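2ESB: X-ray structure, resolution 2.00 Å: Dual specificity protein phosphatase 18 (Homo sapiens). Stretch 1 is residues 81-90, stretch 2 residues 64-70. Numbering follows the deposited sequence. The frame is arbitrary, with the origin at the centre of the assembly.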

# COMPACT_ATOMS: atom_id res chain seq x y z
N ASP A 81 4.94 -4.60 10.71
CA ASP A 81 5.31 -3.66 11.78
C ASP A 81 4.96 -2.22 11.42
O ASP A 81 4.90 -1.35 12.29
CB ASP A 81 6.79 -3.76 12.12
CG ASP A 81 7.19 -5.13 12.62
OD1 ASP A 81 6.31 -5.85 13.15
OD2 ASP A 81 8.37 -5.49 12.49
N PHE A 82 4.72 -1.97 10.14
CA PHE A 82 4.38 -0.63 9.71
C PHE A 82 2.90 -0.41 9.40
O PHE A 82 2.51 0.71 9.11
CB PHE A 82 5.23 -0.23 8.50
CG PHE A 82 6.69 -0.16 8.78
CD1 PHE A 82 7.49 -1.29 8.67
CD2 PHE A 82 7.28 1.03 9.20
CE1 PHE A 82 8.86 -1.23 8.96
CE2 PHE A 82 8.64 1.10 9.49
CZ PHE A 82 9.43 -0.03 9.37
N PHE A 83 2.10 -1.46 9.45
CA PHE A 83 0.66 -1.35 9.15
C PHE A 83 -0.04 -0.21 9.90
O PHE A 83 -0.63 0.67 9.29
CB PHE A 83 -0.07 -2.66 9.46
CG PHE A 83 0.18 -3.77 8.46
CD1 PHE A 83 -0.30 -5.06 8.70
CD2 PHE A 83 0.88 -3.54 7.28
CE1 PHE A 83 -0.09 -6.10 7.79
CE2 PHE A 83 1.10 -4.58 6.35
CZ PHE A 83 0.61 -5.86 6.62
N ASP A 84 0.02 -0.23 11.23
CA ASP A 84 -0.64 0.79 12.04
C ASP A 84 0.00 2.17 11.97
O ASP A 84 -0.69 3.17 11.79
CB ASP A 84 -0.70 0.36 13.50
CG ASP A 84 -1.90 -0.50 13.79
OD1 ASP A 84 -1.73 -1.57 14.42
OD2 ASP A 84 -3.01 -0.10 13.40
N PRO A 85 1.33 2.24 12.12
CA PRO A 85 1.96 3.55 12.06
C PRO A 85 1.82 4.26 10.72
O PRO A 85 1.61 5.47 10.69
CB PRO A 85 3.41 3.25 12.45
CG PRO A 85 3.58 1.80 12.10
CD PRO A 85 2.29 1.20 12.52
N ILE A 86 1.92 3.53 9.61
CA ILE A 86 1.77 4.17 8.31
C ILE A 86 0.30 4.51 8.03
O ILE A 86 0.01 5.54 7.42
CB ILE A 86 2.34 3.31 7.18
CG1 ILE A 86 3.86 3.20 7.33
CG2 ILE A 86 1.98 3.93 5.83
CD1 ILE A 86 4.59 4.53 7.26
N ALA A 87 -0.62 3.64 8.46
CA ALA A 87 -2.05 3.92 8.25
C ALA A 87 -2.42 5.23 8.97
O ALA A 87 -3.13 6.08 8.42
CB ALA A 87 -2.89 2.77 8.81
N ASP A 88 -1.93 5.38 10.19
CA ASP A 88 -2.22 6.60 10.95
C ASP A 88 -1.57 7.82 10.29
O ASP A 88 -2.12 8.93 10.32
CB ASP A 88 -1.71 6.47 12.39
CG ASP A 88 -2.41 5.35 13.17
OD1 ASP A 88 -3.51 4.90 12.77
OD2 ASP A 88 -1.86 4.94 14.20
N HIS A 89 -0.42 7.61 9.66
CA HIS A 89 0.28 8.70 8.99
C HIS A 89 -0.55 9.17 7.80
O HIS A 89 -0.75 10.36 7.60
CB HIS A 89 1.67 8.23 8.54
CG HIS A 89 2.60 9.34 8.14
ND1 HIS A 89 2.33 10.23 7.12
CD2 HIS A 89 3.85 9.64 8.58
CE1 HIS A 89 3.36 11.03 6.95
NE2 HIS A 89 4.30 10.70 7.82
N ILE A 90 -1.04 8.23 7.00
CA ILE A 90 -1.86 8.58 5.84
C ILE A 90 -3.09 9.36 6.30
O ILE A 90 -3.46 10.36 5.70
CB ILE A 90 -2.29 7.29 5.09
CG1 ILE A 90 -1.04 6.61 4.52
CG2 ILE A 90 -3.28 7.63 3.98
CD1 ILE A 90 -1.29 5.19 4.04
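Stretch 2 64-70: IQYMQVP

A strand packed against a helix presents alternate side chains to it, while the helix answers with residues spaced three to four apart. The pairing in dual specificity protein phosphatase 18 illustrates the principle on a small scale. Residues 65-68 of stretch 2 are extended, and the chain leaves the strand through Val69 and Pro70. Residues 83-90 of stretch 1 are helical, with i to i+4 backbone hydrogen bonds such as Ile86 N to Phe82 O (2.9 Å) and Ile90 N to Ile86 O (2.9 Å). The two run nearly antiparallel, at 171° between their N-to-C directions, and their axes come no closer than 12.4 Å, so side chains must bridge the gap. Accordingly Gln65, Met67 and Val69 point toward the helical stretch, whereas Gln68 points away, and the antiparallel order sets them against His89, Ile86 and Phe82.

Aliphatic packing forms the middle of the contact. Ile86, with both chi angles in m, places CD1 3.7 Å from Met67 CE and 3.9 Å from Val69 CG2, so a single methyl group touches two neighbours on the strand side.

Aromatic rings supply the next class. Val69 CG1 lies over one face of Phe82, 3.4 Å from the ring centroid and only 9° off the normal, a CH-pi arrangement; its nearest ring atom is Phe82 CG, at 3.5 Å. Farther along the helix, Met67 SD approaches the His89 ring obliquely, 4.2 Å from its centroid, in a sulfur-aromatic contact whose closest pair is SD and His89 NE2, at 3.8 Å.

Polar atoms meet without bonding: Gln65 NE2 lies near the plane of the His89 ring, at its edge, 4.0 Å from His89 NE2. No hydrogen bond links the stretches, and the 276 Å² they bury rests on side-chain packing.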

# COMPACT_ATOMS: atom_id res chain seq x y z
N ILE A 64 7.34 19.02 -0.65
CA ILE A 64 6.79 17.68 -0.57
C ILE A 64 7.57 17.01 0.54
O ILE A 64 8.79 17.18 0.64
CB ILE A 64 6.96 16.91 -1.89
CG1 ILE A 64 6.14 17.60 -2.99
CG2 ILE A 64 6.50 15.46 -1.70
CD1 ILE A 64 6.24 16.95 -4.35
N GLN A 65 6.87 16.27 1.40
CA GLN A 65 7.51 15.56 2.50
C GLN A 65 7.75 14.12 2.09
O GLN A 65 6.90 13.51 1.45
CB GLN A 65 6.61 15.60 3.75
CG GLN A 65 7.30 15.09 5.00
CD GLN A 65 6.33 14.91 6.17
OE1 GLN A 65 5.42 15.72 6.36
NE2 GLN A 65 6.53 13.86 6.96
N TYR A 66 8.92 13.57 2.44
CA TYR A 66 9.27 12.19 2.08
C TYR A 66 9.69 11.35 3.28
O TYR A 66 10.18 11.87 4.28
CB TYR A 66 10.45 12.17 1.09
CG TYR A 66 10.20 12.85 -0.25
CD1 TYR A 66 10.25 14.24 -0.37
CD2 TYR A 66 9.90 12.10 -1.38
CE1 TYR A 66 10.03 14.87 -1.59
CE2 TYR A 66 9.67 12.72 -2.62
CZ TYR A 66 9.73 14.10 -2.72
OH TYR A 66 9.51 14.72 -3.93
N MET A 67 9.49 10.04 3.17
CA MET A 67 9.93 9.12 4.20
C MET A 67 10.11 7.76 3.54
O MET A 67 9.63 7.53 2.43
CB MET A 67 8.92 9.01 5.35
CG MET A 67 7.69 8.18 5.04
SD MET A 67 6.67 8.03 6.52
CE MET A 67 7.55 6.68 7.33
N GLN A 68 10.80 6.86 4.21
CA GLN A 68 11.04 5.55 3.64
C GLN A 68 10.85 4.44 4.65
O GLN A 68 11.26 4.57 5.81
CB GLN A 68 12.46 5.50 3.07
CG GLN A 68 12.79 4.26 2.27
CD GLN A 68 13.93 4.50 1.29
OE1 GLN A 68 14.43 5.62 1.18
NE2 GLN A 68 14.33 3.46 0.58
N VAL A 69 10.20 3.37 4.19
CA VAL A 69 9.95 2.17 4.98
C VAL A 69 10.80 1.16 4.23
O VAL A 69 10.36 0.60 3.22
CB VAL A 69 8.46 1.77 4.91
CG1 VAL A 69 8.21 0.51 5.75
CG2 VAL A 69 7.62 2.92 5.38
N PRO A 70 12.03 0.93 4.71
CA PRO A 70 12.99 0.01 4.09
C PRO A 70 12.73 -1.48 4.17
O PRO A 70 13.31 -2.17 5.00
CB PRO A 70 14.31 0.41 4.77
CG PRO A 70 13.85 0.64 6.18
CD PRO A 70 12.57 1.46 5.98